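Local coordinates for malonyl CoA-acyl carrier protein transacylase (PDB 3G87) that probably transfers the malonyl group from malonyl-CoA to the holo form of acyl carrier protein, releasing free CoA, at residues A[140-153]-A[165-179]. Numbering follows the deposited sequence.
Sequences IERTLDEHGLVDTA and ISGPAHEIARAEALF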
ATOM      1  N   ILE A 140       4.027  -3.413  21.871  1.00 26.34           N
ATOM      2  CA  ILE A 140       2.966  -2.543  21.423  1.00 25.51           C
ATOM      3  C   ILE A 140       1.641  -3.099  21.921  1.00 24.99           C
ATOM      4  O   ILE A 140       0.878  -2.393  22.588  1.00 24.18           O
ATOM      5  CB  ILE A 140       2.961  -2.380  19.870  1.00 25.68           C
ATOM      6  CG1 ILE A 140       4.193  -1.631  19.385  1.00 25.28           C
ATOM      7  CG2 ILE A 140       1.630  -1.713  19.380  1.00 24.10           C
ATOM      8  CD1 ILE A 140       4.112  -1.151  17.909  1.00 27.22           C
ATOM      9  N   GLU A 141       1.405  -4.378  21.638  1.00 25.08           N
ATOM     10  CA  GLU A 141       0.166  -5.033  22.016  1.00 26.09           C
ATOM     11  C   GLU A 141      -0.050  -5.060  23.497  1.00 25.83           C
ATOM     12  O   GLU A 141      -1.167  -4.832  23.929  1.00 26.44           O
ATOM     13  CB  GLU A 141       0.025  -6.410  21.374  1.00 26.18           C
ATOM     14  CG  GLU A 141      -0.086  -6.305  19.843  1.00 28.94           C
ATOM     15  CD  GLU A 141      -0.082  -7.653  19.128  1.00 29.57           C
ATOM     16  OE1 GLU A 141       0.499  -8.630  19.647  1.00 30.71           O
ATOM     17  OE2 GLU A 141      -0.663  -7.717  18.027  1.00 31.03           O
ATOM     18  N   ARG A 142       1.017  -5.250  24.269  1.00 26.06           N
ATOM     19  CA  ARG A 142       0.936  -5.267  25.746  1.00 26.04           C
ATOM     20  C   ARG A 142       0.581  -3.875  26.222  1.00 25.43           C
ATOM     21  O   ARG A 142      -0.349  -3.680  27.025  1.00 26.58           O
ATOM     22  CB  ARG A 142       2.278  -5.654  26.369  1.00 25.79           C
ATOM     23  CG  ARG A 142       2.211  -6.052  27.852  1.00 28.74           C
ATOM     24  CD  ARG A 142       3.536  -6.613  28.469  1.00 32.79           C
ATOM     25  NE  ARG A 142       4.738  -5.936  27.976  1.00 38.75           N
ATOM     26  CZ  ARG A 142       5.049  -4.645  28.175  1.00 44.62           C
ATOM     27  NH1 ARG A 142       4.260  -3.824  28.884  1.00 42.49           N
ATOM     28  NH2 ARG A 142       6.176  -4.159  27.632  1.00 47.88           N
ATOM     29  N   THR A 143       1.319  -2.901  25.710  1.00 24.42           N
ATOM     30  CA  THR A 143       1.114  -1.532  26.097  1.00 23.38           C
ATOM     31  C   THR A 143      -0.318  -1.103  25.814  1.00 22.42           C
ATOM     32  O   THR A 143      -0.948  -0.570  26.691  1.00 21.83           O
ATOM     33  CB  THR A 143       2.078  -0.655  25.393  1.00 23.46           C
ATOM     34  OG1 THR A 143       3.377  -0.985  25.878  1.00 24.65           O
ATOM     35  CG2 THR A 143       1.745   0.826  25.674  1.00 22.95           C
ATOM     36  N   LEU A 144      -0.822  -1.390  24.615  1.00 21.18           N
ATOM     37  CA  LEU A 144      -2.224  -1.115  24.279  1.00 21.36           C
ATOM     38  C   LEU A 144      -3.174  -1.804  25.251  1.00 21.44           C
ATOM     39  O   LEU A 144      -4.114  -1.154  25.700  1.00 22.11           O
ATOM     40  CB  LEU A 144      -2.599  -1.506  22.813  1.00 20.23           C
ATOM     41  CG  LEU A 144      -1.753  -0.891  21.689  1.00 19.55           C
ATOM     42  CD1 LEU A 144      -2.014  -1.647  20.371  1.00 15.02           C
ATOM     43  CD2 LEU A 144      -2.046   0.620  21.544  1.00 16.36           C
ATOM     44  N   ASP A 145      -2.979  -3.074  25.586  1.00 20.26           N
ATOM     45  CA  ASP A 145      -3.814  -3.726  26.581  1.00 20.30           C
ATOM     46  C   ASP A 145      -3.786  -3.060  27.936  1.00 20.27           C
ATOM     47  O   ASP A 145      -4.799  -2.857  28.498  1.00 18.37           O
ATOM     48  CB  ASP A 145      -3.485  -5.213  26.816  1.00 21.19           C
ATOM     49  CG  ASP A 145      -3.615  -6.084  25.596  1.00 23.81           C
ATOM     50  OD1 ASP A 145      -4.448  -5.910  24.769  1.00 24.72           O
ATOM     51  OD2 ASP A 145      -2.853  -6.996  25.479  1.00 29.33           O
ATOM     52  N   GLU A 146      -2.601  -2.742  28.431  1.00 20.00           N
ATOM     53  CA  GLU A 146      -2.407  -2.228  29.766  1.00 20.72           C
ATOM     54  C   GLU A 146      -3.096  -0.921  30.019  1.00 21.31           C
ATOM     55  O   GLU A 146      -3.451  -0.635  31.116  1.00 21.55           O
ATOM     56  CB  GLU A 146      -0.929  -2.071  30.114  1.00 20.26           C
ATOM     57  CG  GLU A 146      -0.246  -3.295  30.568  1.00 21.77           C
ATOM     58  CD  GLU A 146       1.215  -3.270  30.365  1.00 23.10           C
ATOM     59  OE1 GLU A 146       1.725  -2.283  29.955  1.00 26.82           O
ATOM     60  OE2 GLU A 146       1.874  -4.224  30.647  1.00 25.43           O
ATOM     61  N   HIS A 147      -3.274  -0.150  28.970  1.00 21.50           N
ATOM     62  CA  HIS A 147      -3.898   1.125  29.038  1.00 22.62           C
ATOM     63  C   HIS A 147      -5.281   1.175  28.450  1.00 23.68           C
ATOM     64  O   HIS A 147      -5.719   2.183  28.095  1.00 24.26           O
ATOM     65  CB  HIS A 147      -2.986   2.168  28.410  1.00 22.74           C
ATOM     66  CG  HIS A 147      -1.646   2.254  29.055  1.00 23.62           C
ATOM     67  ND1 HIS A 147      -1.356   3.152  30.041  1.00 23.05           N
ATOM     68  CD2 HIS A 147      -0.540   1.516  28.896  1.00 21.85           C
ATOM     69  CE1 HIS A 147      -0.128   2.982  30.451  1.00 21.86           C
ATOM     70  NE2 HIS A 147       0.389   1.991  29.772  1.00 24.95           N
ATOM     71  N   GLY A 148      -5.963   0.065  28.338  1.00 25.36           N
ATOM     72  CA  GLY A 148      -7.380   0.076  27.864  1.00 26.50           C
ATOM     73  C   GLY A 148      -7.649   0.599  26.439  1.00 26.93           C
ATOM     74  O   GLY A 148      -8.784   1.015  26.106  1.00 26.47           O
ATOM     75  N   LEU A 149      -6.657   0.530  25.577  1.00 26.31           N
ATOM     76  CA  LEU A 149      -6.852   0.801  24.180  1.00 24.79           C
ATOM     77  C   LEU A 149      -7.369  -0.430  23.434  1.00 24.54           C
ATOM     78  O   LEU A 149      -6.677  -1.044  22.678  1.00 24.13           O
ATOM     79  CB  LEU A 149      -5.584   1.340  23.583  1.00 23.82           C
ATOM     80  CG  LEU A 149      -4.985   2.479  24.369  1.00 24.10           C
ATOM     81  CD1 LEU A 149      -3.817   3.059  23.714  1.00 23.42           C
ATOM     82  CD2 LEU A 149      -5.966   3.535  24.678  1.00 22.36           C
ATOM     83  N   VAL A 150      -8.615  -0.740  23.681  1.00 24.32           N
ATOM     84  CA  VAL A 150      -9.219  -2.001  23.328  1.00 24.44           C
ATOM     85  C   VAL A 150      -9.536  -2.190  21.854  1.00 25.37           C
ATOM     86  O   VAL A 150      -9.575  -3.275  21.395  1.00 26.31           O
ATOM     87  CB  VAL A 150     -10.467  -2.294  24.187  1.00 24.81           C
ATOM     88  CG1 VAL A 150     -10.085  -2.341  25.597  1.00 25.67           C
ATOM     89  CG2 VAL A 150     -11.541  -1.267  23.959  1.00 21.93           C
ATOM     90  N   ASP A 151      -9.741  -1.119  21.135  1.00 25.54           N
ATOM     91  CA  ASP A 151     -10.112  -1.183  19.757  1.00 25.45           C
ATOM     92  C   ASP A 151      -8.991  -0.782  18.840  1.00 24.44           C
ATOM     93  O   ASP A 151      -9.195  -0.523  17.717  1.00 24.32           O
ATOM     94  CB  ASP A 151     -11.319  -0.304  19.539  1.00 26.42           C
ATOM     95  CG  ASP A 151     -12.552  -0.870  20.148  1.00 28.35           C
ATOM     96  OD1 ASP A 151     -12.723  -2.049  20.055  1.00 31.90           O
ATOM     97  OD2 ASP A 151     -13.351  -0.142  20.711  1.00 29.94           O
ATOM     98  N   THR A 152      -7.795  -0.776  19.363  1.00 22.60           N
ATOM     99  CA  THR A 152      -6.628  -0.401  18.642  1.00 21.88           C
ATOM    100  C   THR A 152      -5.777  -1.618  18.398  1.00 21.40           C
ATOM    101  O   THR A 152      -5.541  -2.348  19.296  1.00 21.45           O
ATOM    102  CB  THR A 152      -5.847   0.666  19.406  1.00 21.15           C
ATOM    103  OG1 THR A 152      -6.666   1.784  19.581  1.00 23.32           O
ATOM    104  CG2 THR A 152      -4.635   1.095  18.683  1.00 20.68           C
ATOM    105  N   ALA A 153      -5.331  -1.809  17.165  1.00 20.21           N
ATOM    106  CA  ALA A 153      -4.470  -2.944  16.794  1.00 18.18           C
ATOM    107  C   ALA A 153      -3.366  -2.605  15.774  1.00 18.11           C
ATOM    108  O   ALA A 153      -3.298  -1.492  15.245  1.00 18.29           O
ATOM    109  CB  ALA A 153      -5.378  -4.092  16.247  1.00 17.59           C
ATOM    110  N   ILE A 165      -0.357   1.439  13.918  1.00 21.23           N
ATOM    111  CA  ILE A 165      -1.542   1.126  14.632  1.00 20.49           C
ATOM    112  C   ILE A 165      -2.683   1.918  14.118  1.00 21.12           C
ATOM    113  O   ILE A 165      -2.520   2.942  13.552  1.00 20.96           O
ATOM    114  CB  ILE A 165      -1.420   1.429  16.140  1.00 21.31           C
ATOM    115  CG1 ILE A 165      -0.928   2.830  16.358  1.00 20.51           C
ATOM    116  CG2 ILE A 165      -0.555   0.428  16.848  1.00 18.69           C
ATOM    117  CD1 ILE A 165      -0.712   3.150  17.733  1.00 23.35           C
ATOM    118  N   SER A 166      -3.858   1.380  14.312  1.00 20.64           N
ATOM    119  CA  SER A 166      -5.059   2.080  14.060  1.00 22.00           C
ATOM    120  C   SER A 166      -6.132   1.687  15.007  1.00 21.71           C
ATOM    121  O   SER A 166      -6.115   0.640  15.551  1.00 21.79           O
ATOM    122  CB  SER A 166      -5.484   2.028  12.575  1.00 21.91           C
ATOM    123  OG  SER A 166      -5.767   0.777  12.162  1.00 25.46           O
ATOM    124  N   GLY A 167      -7.045   2.612  15.198  1.00 22.89           N
ATOM    125  CA  GLY A 167      -8.179   2.495  16.073  1.00 22.98           C
ATOM    126  C   GLY A 167      -8.973   3.756  16.146  1.00 24.45           C
ATOM    127  O   GLY A 167      -8.785   4.621  15.354  1.00 24.32           O
ATOM    128  N   PRO A 168      -9.867   3.869  17.112  1.00 24.29           N
ATOM    129  CA  PRO A 168     -10.580   5.128  17.299  1.00 24.60           C
ATOM    130  C   PRO A 168      -9.650   6.282  17.583  1.00 25.07           C
ATOM    131  O   PRO A 168      -8.672   6.115  18.253  1.00 25.62           O
ATOM    132  CB  PRO A 168     -11.480   4.855  18.481  1.00 24.54           C
ATOM    133  CG  PRO A 168     -11.509   3.473  18.613  1.00 25.33           C
ATOM    134  CD  PRO A 168     -10.250   2.909  18.130  1.00 24.34           C
ATOM    135  N   ALA A 169      -9.965   7.422  17.034  1.00 24.41           N
ATOM    136  CA  ALA A 169      -9.153   8.624  17.123  1.00 24.73           C
ATOM    137  C   ALA A 169      -8.640   8.948  18.524  1.00 25.05           C
ATOM    138  O   ALA A 169      -7.461   9.269  18.713  1.00 25.74           O
ATOM    139  CB  ALA A 169      -9.949   9.824  16.534  1.00 24.06           C
ATOM    140  N   HIS A 170      -9.516   8.865  19.517  1.00 26.25           N
ATOM    141  CA  HIS A 170      -9.120   9.189  20.895  1.00 26.29           C
ATOM    142  C   HIS A 170      -8.097   8.208  21.480  1.00 25.54           C
ATOM    143  O   HIS A 170      -7.179   8.631  22.212  1.00 25.70           O
ATOM    144  CB  HIS A 170     -10.361   9.368  21.767  1.00 27.24           C
ATOM    145  CG  HIS A 170     -11.108   8.101  22.047  1.00 29.86           C
ATOM    146  ND1 HIS A 170     -10.868   7.330  23.171  1.00 33.21           N
ATOM    147  CD2 HIS A 170     -12.130   7.498  21.385  1.00 32.49           C
ATOM    148  CE1 HIS A 170     -11.684   6.285  23.167  1.00 33.81           C
ATOM    149  NE2 HIS A 170     -12.456   6.360  22.091  1.00 31.46           N
ATOM    150  N   GLU A 171      -8.189   6.939  21.076  1.00 25.21           N
ATOM    151  CA  GLU A 171      -7.269   5.886  21.519  1.00 24.37           C
ATOM    152  C   GLU A 171      -5.968   6.130  20.873  1.00 24.40           C
ATOM    153  O   GLU A 171      -4.901   6.140  21.528  1.00 25.53           O
ATOM    154  CB  GLU A 171      -7.786   4.503  21.177  1.00 24.89           C
ATOM    155  CG  GLU A 171      -8.966   4.082  22.072  1.00 25.73           C
ATOM    156  CD  GLU A 171      -9.320   2.575  22.044  1.00 28.54           C
ATOM    157  OE1 GLU A 171      -8.676   1.762  21.332  1.00 28.74           O
ATOM    158  OE2 GLU A 171     -10.282   2.189  22.756  1.00 27.90           O
ATOM    159  N   ILE A 172      -6.014   6.400  19.579  1.00 23.84           N
ATOM    160  CA  ILE A 172      -4.772   6.701  18.907  1.00 23.09           C
ATOM    161  C   ILE A 172      -4.145   7.949  19.578  1.00 23.91           C
ATOM    162  O   ILE A 172      -2.922   8.006  19.761  1.00 23.08           O
ATOM    163  CB  ILE A 172      -4.950   6.875  17.385  1.00 22.60           C
ATOM    164  CG1 ILE A 172      -5.240   5.508  16.694  1.00 22.05           C
ATOM    165  CG2 ILE A 172      -3.753   7.574  16.809  1.00 21.43           C
ATOM    166  CD1 ILE A 172      -4.039   4.492  16.547  1.00 12.66           C
ATOM    167  N   ALA A 173      -4.953   8.924  19.942  1.00 24.03           N
ATOM    168  CA  ALA A 173      -4.530  10.129  20.604  1.00 24.50           C
ATOM    169  C   ALA A 173      -3.874   9.845  21.960  1.00 24.89           C
ATOM    170  O   ALA A 173      -2.795  10.266  22.228  1.00 23.90           O
ATOM    171  CB  ALA A 173      -5.705  11.026  20.763  1.00 23.25           C
ATOM    172  N   ARG A 174      -4.534   9.045  22.789  1.00 25.96           N
ATOM    173  CA  ARG A 174      -3.943   8.606  24.048  1.00 26.91           C
ATOM    174  C   ARG A 174      -2.701   7.770  23.951  1.00 26.59           C
ATOM    175  O   ARG A 174      -1.956   7.773  24.849  1.00 26.69           O
ATOM    176  CB  ARG A 174      -4.952   7.938  24.947  1.00 26.93           C
ATOM    177  CG  ARG A 174      -6.264   8.456  24.739  1.00 29.80           C
ATOM    178  CD  ARG A 174      -7.072   8.666  25.931  1.00 33.93           C
ATOM    179  NE  ARG A 174      -8.433   8.865  25.475  1.00 40.49           N
ATOM    180  CZ  ARG A 174      -9.402   9.539  26.081  1.00 41.03           C
ATOM    181  NH1 ARG A 174      -9.233  10.147  27.229  1.00 39.09           N
ATOM    182  NH2 ARG A 174     -10.566   9.587  25.473  1.00 39.70           N
ATOM    183  N   ALA A 175      -2.495   7.075  22.851  1.00 26.17           N
ATOM    184  CA  ALA A 175      -1.305   6.292  22.633  1.00 25.45           C
ATOM    185  C   ALA A 175      -0.055   7.105  22.573  1.00 25.29           C
ATOM    186  O   ALA A 175       0.969   6.612  22.942  1.00 25.25           O
ATOM    187  CB  ALA A 175      -1.421   5.475  21.400  1.00 24.15           C
ATOM    188  N   GLU A 176      -0.151   8.338  22.110  1.00 25.37           N
ATOM    189  CA  GLU A 176       1.014   9.187  21.988  1.00 26.93           C
ATOM    190  C   GLU A 176       1.889   9.173  23.195  1.00 27.30           C
ATOM    191  O   GLU A 176       3.049   8.979  23.109  1.00 27.80           O
ATOM    192  CB  GLU A 176       0.683  10.639  21.643  1.00 27.39           C
ATOM    193  CG  GLU A 176       1.887  11.537  21.779  1.00 29.47           C
ATOM    194  CD  GLU A 176       1.868  12.799  20.942  1.00 35.46           C
ATOM    195  OE1 GLU A 176       2.758  13.012  20.135  1.00 33.75           O
ATOM    196  OE2 GLU A 176       1.003  13.613  21.135  1.00 35.42           O
ATOM    197  N   ALA A 177       1.282   9.403  24.321  1.00 27.70           N
ATOM    198  CA  ALA A 177       1.953   9.383  25.564  1.00 28.53           C
ATOM    199  C   ALA A 177       2.579   8.044  25.894  1.00 28.96           C
ATOM    200  O   ALA A 177       3.451   8.001  26.704  1.00 28.81           O
ATOM    201  CB  ALA A 177       1.015   9.790  26.623  1.00 28.74           C
ATOM    202  N   LEU A 178       2.137   6.961  25.275  1.00 28.34           N
ATOM    203  CA  LEU A 178       2.634   5.656  25.660  1.00 29.66           C
ATOM    204  C   LEU A 178       3.806   5.186  24.881  1.00 30.57           C
ATOM    205  O   LEU A 178       4.431   4.267  25.255  1.00 30.58           O
ATOM    206  CB  LEU A 178       1.556   4.599  25.608  1.00 29.08           C
ATOM    207  CG  LEU A 178       0.239   4.933  26.246  1.00 28.67           C
ATOM    208  CD1 LEU A 178      -0.795   3.999  25.872  1.00 25.29           C
ATOM    209  CD2 LEU A 178       0.393   5.013  27.675  1.00 27.93           C
ATOM    210  N   PHE A 179       4.062   5.838  23.771  1.00 32.79           N
ATOM    211  CA  PHE A 179       5.121   5.473  22.887  1.00 35.17           C
ATOM    212  C   PHE A 179       6.120   6.603  22.683  1.00 37.71           C
ATOM    213  O   PHE A 179       6.620   6.791  21.603  1.00 38.43           O
ATOM    214  CB  PHE A 179       4.574   4.970  21.547  1.00 34.39           C
ATOM    215  CG  PHE A 179       3.696   3.765  21.666  1.00 32.77           C
ATOM    216  CD1 PHE A 179       4.206   2.548  21.962  1.00 29.10           C
ATOM    217  CD2 PHE A 179       2.338   3.885  21.531  1.00 30.03           C
ATOM    218  CE1 PHE A 179       3.392   1.520  22.112  1.00 28.94           C
ATOM    219  CE2 PHE A 179       1.537   2.847  21.660  1.00 27.61           C
ATOM    220  CZ  PHE A 179       2.051   1.666  21.933  1.00 29.55           C
TER
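E171 reaches from helix 169-175 into the turn 149-152, where its OE1 accepts two hydrogen bonds. The hydroxyl OG1 of T152 donates to the anti lone pair of E171 OE1 at 2.7 Å, and the backbone N of D151 to the syn one at 3.1 Å. A glutamate suits this buried place because its chain, extended beyond CG, carries a carboxylate to the turn while CB and CG lie along L149 CD2. D151 brings a second acid near, but its OD1 is salt-bridged to K198, which probably eases the repulsion. Beyond the turn A153 and S166 form an antiparallel hydrogen-bonded pair, joining strands 153-159 and 162-168 of the ferredoxin-like small subdomain of malonyl-CoA:ACP transacylases. Helix 137-146 packs through I140, T143 and L144 against L178 and F179, just after helix 169-175. This tightly packed part is apolar: T143, its OG1 bonded to Q139 O, turns CG2 to F179 CZ at 3.8 Å, the ring edge faces L144 CD2, and L149 CD1 meets L178 CD1 tip to tip. Toward solvent the packing thins to H147, one ring face covered by L178 CD2 in a CH-pi contact. G148, at positive phi, ends helix 137-146 in a Schellman motif.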